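Side-chain contacts in esterase (Capnocytophaga ochracea, PDB 4W9R), which is of unknown function but is probably an esterase of the alpha/beta-hydrolase type: residues 241-244 with 245-249; 282-285 with 286-290. All blocks are in the same frame, centred on the assembly; numbering follows the deposited sequence.

How the interactions relate
Both contacts lie in the all-helical part of the chain that follows the mixed eight-stranded sheet of the esterase-like region. Interaction 1 lies on helix 241-248 and the residue after it and comes first; interaction 2 follows on helix 278-290, with helix 255-270 between them. Their centres are about 10 Å apart, on the same side of the chain's centre, and the two touch: the F244 ring leans on A283, T286 and A287, and M248 reaches T284. Each is a local contact between side chains about a turn apart. The second subunit meets interaction 1, whereas interaction 2 has no partner in another chain, so the pair runs from the dimer contact into the helical packing.

Interaction 1: 241-244 with 245-249; sequences GKEF and KTQME
The F244 ring carries the aliphatic part of E249 over one face: CG of E249 sits 3.9 Å from the ring centroid, a CH-pi contact displaced toward the rim. The carboxylate plane of E249 is turned 78° from the ring. The M248 side chain crosses F244 at about a right angle, CB of M248 lying 4.1 Å from CD1 of F244. F244 has CG anti to the backbone N (chi1 163°), which holds the ring out at the height of its own residue; the E249 chain folds back along the helix to bring CG over it. Along helix 241-248, a wider pi-type turn brings two amides to one acceptor: F244 O takes E249 N at 2.9 Å, almost straight at 174°, and M248 N at 3.3 Å from above the carbonyl plane. A leucine in place of F244 would probably leave the E249 chain without the flat surface it lies on and thin the packing against helix 278-290. The T246 hydroxyl donates to K242 O (OG1 to O 2.9 Å), while E243 OE2 bonds to Y258 OH of helix 255-270. The amides of K242 and E243 are held by the carboxylate of E181 of the second subunit.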
ATOM      1  N   GLY B 241      16.091 -14.151  13.084  1.00 40.89           N
ATOM      2  CA  GLY B 241      16.378 -15.223  14.019  1.00 35.44           C
ATOM      3  C   GLY B 241      16.128 -16.596  13.427  1.00 36.73           C
ATOM      4  O   GLY B 241      16.888 -17.532  13.669  1.00 37.49           O
ATOM      5  N   LYS B 242      15.057 -16.713  12.651  1.00 38.81           N
ATOM      6  CA  LYS B 242      14.721 -17.966  11.988  1.00 35.33           C
ATOM      7  C   LYS B 242      15.766 -18.317  10.935  1.00 41.72           C
ATOM      8  O   LYS B 242      16.188 -19.467  10.827  1.00 38.08           O
ATOM      9  CB  LYS B 242      13.336 -17.878  11.348  1.00 36.56           C
ATOM     10  CG  LYS B 242      12.949 -19.089  10.516  1.00 45.98           C
ATOM     11  CD  LYS B 242      12.690 -20.305  11.386  1.00 52.53           C
ATOM     12  CE  LYS B 242      12.136 -21.453  10.559  1.00 71.32           C
ATOM     13  NZ  LYS B 242      11.775 -22.625  11.403  1.00 88.88           N
ATOM     14  N   GLU B 243      16.181 -17.315  10.164  1.00 46.50           N
ATOM     15  CA  GLU B 243      17.211 -17.495   9.146  1.00 47.33           C
ATOM     16  C   GLU B 243      18.537 -17.884   9.789  1.00 48.54           C
ATOM     17  O   GLU B 243      19.222 -18.798   9.327  1.00 51.15           O
ATOM     18  CB  GLU B 243      17.376 -16.216   8.321  1.00 43.68           C
ATOM     19  CG  GLU B 243      18.440 -16.296   7.232  1.00 46.27           C
ATOM     20  CD  GLU B 243      18.594 -14.987   6.476  1.00 54.19           C
ATOM     21  OE1 GLU B 243      17.806 -14.052   6.735  1.00 59.94           O
ATOM     22  OE2 GLU B 243      19.504 -14.891   5.625  1.00 46.04           O
ATOM     23  N   PHE B 244      18.887 -17.184  10.861  1.00 48.72           N
ATOM     24  CA  PHE B 244      20.104 -17.457  11.617  1.00 44.33           C
ATOM     25  C   PHE B 244      20.105 -18.872  12.183  1.00 41.88           C
ATOM     26  O   PHE B 244      21.080 -19.609  12.045  1.00 43.01           O
ATOM     27  CB  PHE B 244      20.254 -16.431  12.744  1.00 37.28           C
ATOM     28  CG  PHE B 244      21.226 -16.833  13.816  1.00 38.94           C
ATOM     29  CD1 PHE B 244      22.590 -16.742  13.603  1.00 45.60           C
ATOM     30  CD2 PHE B 244      20.771 -17.282  15.046  1.00 40.97           C
ATOM     31  CE1 PHE B 244      23.485 -17.106  14.593  1.00 50.66           C
ATOM     32  CE2 PHE B 244      21.660 -17.646  16.038  1.00 39.40           C
ATOM     33  CZ  PHE B 244      23.019 -17.556  15.813  1.00 44.72           C
ATOM     34  N   LYS B 245      18.996 -19.249  12.808  1.00 39.52           N
ATOM     35  CA  LYS B 245      18.870 -20.551  13.450  1.00 48.41           C
ATOM     36  C   LYS B 245      18.886 -21.690  12.430  1.00 52.04           C
ATOM     37  O   LYS B 245      19.262 -22.818  12.749  1.00 67.36           O
ATOM     38  CB  LYS B 245      17.584 -20.595  14.280  1.00 50.08           C
ATOM     39  CG  LYS B 245      17.534 -21.690  15.326  1.00 66.00           C
ATOM     40  CD  LYS B 245      16.368 -21.469  16.282  1.00 79.89           C
ATOM     41  CE  LYS B 245      16.474 -20.118  16.982  1.00 76.17           C
ATOM     42  NZ  LYS B 245      15.359 -19.883  17.945  1.00 67.30           N
ATOM     43  N   THR B 246      18.485 -21.382  11.200  1.00 46.10           N
ATOM     44  CA  THR B 246      18.358 -22.387  10.148  1.00 45.11           C
ATOM     45  C   THR B 246      19.550 -22.408   9.195  1.00 42.37           C
ATOM     46  O   THR B 246      20.245 -23.412   9.084  1.00 60.33           O
ATOM     47  CB  THR B 246      17.077 -22.172   9.323  1.00 55.41           C
ATOM     48  OG1 THR B 246      15.933 -22.262  10.183  1.00 45.39           O
ATOM     49  CG2 THR B 246      16.966 -23.223   8.230  1.00 69.51           C
ATOM     50  N   GLN B 247      19.764 -21.308   8.483  1.00 46.07           N
ATOM     51  CA  GLN B 247      20.777 -21.262   7.434  1.00 52.09           C
ATOM     52  C   GLN B 247      22.204 -21.058   7.948  1.00 50.12           C
ATOM     53  O   GLN B 247      23.165 -21.309   7.221  1.00 58.67           O
ATOM     54  CB  GLN B 247      20.437 -20.156   6.434  1.00 55.57           C
ATOM     55  CG  GLN B 247      19.036 -20.258   5.861  1.00 54.63           C
ATOM     56  CD  GLN B 247      18.805 -21.556   5.115  1.00 60.58           C
ATOM     57  OE1 GLN B 247      17.737 -22.160   5.216  1.00 66.52           O
ATOM     58  NE2 GLN B 247      19.805 -21.990   4.355  1.00 58.14           N
HETATM   59  N   MSE B 248      22.345 -20.608   9.190  1.00 42.55           N
HETATM   60  CA  MSE B 248      23.665 -20.265   9.719  1.00 48.68           C
HETATM   61  C   MSE B 248      24.165 -21.254  10.770  1.00 49.47           C
HETATM   62  O   MSE B 248      25.193 -21.901  10.576  1.00 51.62           O
HETATM   63  CB  MSE B 248      23.658 -18.848  10.292  1.00 41.78           C
HETATM   64  CG  MSE B 248      23.290 -17.786   9.268  1.00 37.91           C
HETATM   65 SE   MSE B 248      23.960 -16.013   9.716  1.00 76.74          SE
HETATM   66  CE  MSE B 248      25.871 -16.350   9.511  1.00 63.70           C
ATOM     67  N   GLU B 249      23.452 -21.354  11.889  1.00 41.66           N
ATOM     68  CA  GLU B 249      23.859 -22.236  12.983  1.00 42.59           C
ATOM     69  C   GLU B 249      24.004 -23.700  12.567  1.00 47.90           C
ATOM     70  O   GLU B 249      24.678 -24.476  13.245  1.00 55.56           O
ATOM     71  CB  GLU B 249      22.866 -22.139  14.142  1.00 44.14           C
ATOM     72  CG  GLU B 249      23.090 -20.942  15.045  1.00 62.86           C
ATOM     73  CD  GLU B 249      22.788 -21.247  16.498  1.00 80.22           C
ATOM     74  OE1 GLU B 249      22.417 -22.401  16.796  1.00 89.66           O
ATOM     75  OE2 GLU B 249      22.928 -20.338  17.343  1.00 83.52           O
TER

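Interaction 2: 282-285 with 286-290; sequences MATY and TAINS
Side chains one turn apart meet within helix 278-290, in the helical part of the chain that follows the esterase-like sheet. One such pair is Y285 with N289, an amide set over an aromatic face. ND2 of N289 stands 3.2 Å above the ring plane of Y285, offset toward the rim and 3.3 Å from both CE2 and CZ of that ring. The amide plane is steeply inclined to the ring, at 78°, so the two groups are not stacked flat. Different first torsions bring the groups together: the Y285 ring stands trans to its own amide nitrogen (chi1 175°), whereas N289 has CG beside its own N (chi1 -68°), which swings the amide back to the preceding turn. The Y285 hydroxyl has its main partner in E321 OE1, with a weak hydrogen bond to a bound acetate, so the ring is held at its far end as well.

M282 O is gripped twice by T286, whose N and OG1 each lie 2.8 Å from it and reach it from opposite faces of the carbonyl plane. This pair of hydrogen bonds to one carbonyl lets the exposed threonine use its hydroxyl on its own helix. T284 likewise turns its OG1 back to D280 O, while its CG2 lies 4.1 Å from CD1 of I288.

T284, A287 and I288 face I255 of helix 255-270. I288 also packs on S296 and L300 of helix 294-306, Y285 touches L297 and stacks with F318 of helix 314-325, and helix 241-248 lies against the A283 side.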
HETATM    1  N   MSE B 282      26.977  -9.591  14.083  1.00 35.01           N
HETATM    2  CA  MSE B 282      26.872 -10.338  15.332  1.00 33.88           C
HETATM    3  C   MSE B 282      26.254 -11.717  15.122  1.00 38.77           C
HETATM    4  O   MSE B 282      26.606 -12.671  15.815  1.00 44.27           O
HETATM    5  CB  MSE B 282      26.060  -9.549  16.358  1.00 33.22           C
HETATM    6  CG  MSE B 282      26.783  -8.324  16.887  1.00 49.31           C
HETATM    7 SE   MSE B 282      28.567  -8.767  17.543  1.00 75.01          SE
HETATM    8  CE  MSE B 282      29.169  -6.979  18.032  1.00 92.05           C
ATOM      9  N   ALA B 283      25.336 -11.816  14.168  1.00 35.04           N
ATOM     10  CA  ALA B 283      24.730 -13.097  13.831  1.00 35.58           C
ATOM     11  C   ALA B 283      25.787 -14.042  13.279  1.00 42.96           C
ATOM     12  O   ALA B 283      25.794 -15.234  13.583  1.00 50.53           O
ATOM     13  CB  ALA B 283      23.604 -12.911  12.829  1.00 34.52           C
ATOM     14  N   THR B 284      26.687 -13.494  12.470  1.00 32.76           N
ATOM     15  CA  THR B 284      27.775 -14.269  11.894  1.00 35.08           C
ATOM     16  C   THR B 284      28.753 -14.696  12.982  1.00 43.72           C
ATOM     17  O   THR B 284      29.208 -15.839  13.012  1.00 47.81           O
ATOM     18  CB  THR B 284      28.523 -13.469  10.811  1.00 38.51           C
ATOM     19  OG1 THR B 284      27.586 -12.972   9.847  1.00 38.08           O
ATOM     20  CG2 THR B 284      29.554 -14.344  10.113  1.00 32.10           C
ATOM     21  N   TYR B 285      29.056 -13.766  13.883  1.00 38.92           N
ATOM     22  CA  TYR B 285      29.995 -14.005  14.974  1.00 33.36           C
ATOM     23  C   TYR B 285      29.479 -15.064  15.946  1.00 41.46           C
ATOM     24  O   TYR B 285      30.234 -15.930  16.388  1.00 52.80           O
ATOM     25  CB  TYR B 285      30.277 -12.696  15.713  1.00 31.64           C
ATOM     26  CG  TYR B 285      31.139 -12.833  16.949  1.00 29.33           C
ATOM     27  CD1 TYR B 285      32.507 -13.056  16.846  1.00 34.59           C
ATOM     28  CD2 TYR B 285      30.589 -12.717  18.218  1.00 21.55           C
ATOM     29  CE1 TYR B 285      33.298 -13.172  17.974  1.00 32.76           C
ATOM     30  CE2 TYR B 285      31.372 -12.832  19.351  1.00 30.96           C
ATOM     31  CZ  TYR B 285      32.725 -13.058  19.224  1.00 34.87           C
ATOM     32  OH  TYR B 285      33.507 -13.173  20.350  1.00 41.03           O
ATOM     33  N   THR B 286      28.193 -14.990  16.271  1.00 38.36           N
ATOM     34  CA  THR B 286      27.575 -15.939  17.191  1.00 35.62           C
ATOM     35  C   THR B 286      27.572 -17.349  16.602  1.00 38.83           C
ATOM     36  O   THR B 286      27.833 -18.326  17.306  1.00 40.00           O
ATOM     37  CB  THR B 286      26.130 -15.524  17.539  1.00 33.29           C
ATOM     38  OG1 THR B 286      26.133 -14.210  18.108  1.00 42.44           O
ATOM     39  CG2 THR B 286      25.516 -16.494  18.536  1.00 31.06           C
ATOM     40  N   ALA B 287      27.282 -17.444  15.308  1.00 32.34           N
ATOM     41  CA  ALA B 287      27.268 -18.726  14.614  1.00 32.52           C
ATOM     42  C   ALA B 287      28.672 -19.313  14.541  1.00 45.07           C
ATOM     43  O   ALA B 287      28.859 -20.526  14.638  1.00 48.65           O
ATOM     44  CB  ALA B 287      26.685 -18.568  13.220  1.00 41.86           C
ATOM     45  N   ILE B 288      29.654 -18.435  14.363  1.00 44.95           N
ATOM     46  CA  ILE B 288      31.056 -18.829  14.329  1.00 35.06           C
ATOM     47  C   ILE B 288      31.465 -19.500  15.638  1.00 40.89           C
ATOM     48  O   ILE B 288      32.128 -20.539  15.635  1.00 44.72           O
ATOM     49  CB  ILE B 288      31.961 -17.610  14.051  1.00 34.07           C
ATOM     50  CG1 ILE B 288      31.976 -17.294  12.555  1.00 29.18           C
ATOM     51  CG2 ILE B 288      33.377 -17.851  14.549  1.00 35.96           C
ATOM     52  CD1 ILE B 288      32.678 -16.000  12.209  1.00 28.74           C
ATOM     53  N   ASN B 289      31.045 -18.912  16.754  1.00 34.39           N
ATOM     54  CA  ASN B 289      31.394 -19.431  18.071  1.00 41.19           C
ATOM     55  C   ASN B 289      30.716 -20.757  18.396  1.00 50.51           C
ATOM     56  O   ASN B 289      31.302 -21.612  19.059  1.00 61.31           O
ATOM     57  CB  ASN B 289      31.050 -18.404  19.151  1.00 34.34           C
ATOM     58  CG  ASN B 289      31.931 -17.174  19.083  1.00 40.63           C
ATOM     59  OD1 ASN B 289      33.032 -17.214  18.532  1.00 51.22           O
ATOM     60  ND2 ASN B 289      31.455 -16.074  19.651  1.00 36.58           N
ATOM     61  N   SER B 290      29.481 -20.926  17.933  1.00 53.25           N
ATOM     62  CA  SER B 290      28.707 -22.121  18.253  1.00 55.19           C
ATOM     63  C   SER B 290      29.241 -23.361  17.536  1.00 54.81           C
ATOM     64  O   SER B 290      29.193 -24.465  18.078  1.00 59.16           O
ATOM     65  CB  SER B 290      27.231 -21.911  17.905  1.00 51.65           C
ATOM     66  OG  SER B 290      27.053 -21.736  16.512  1.00 65.17           O
TER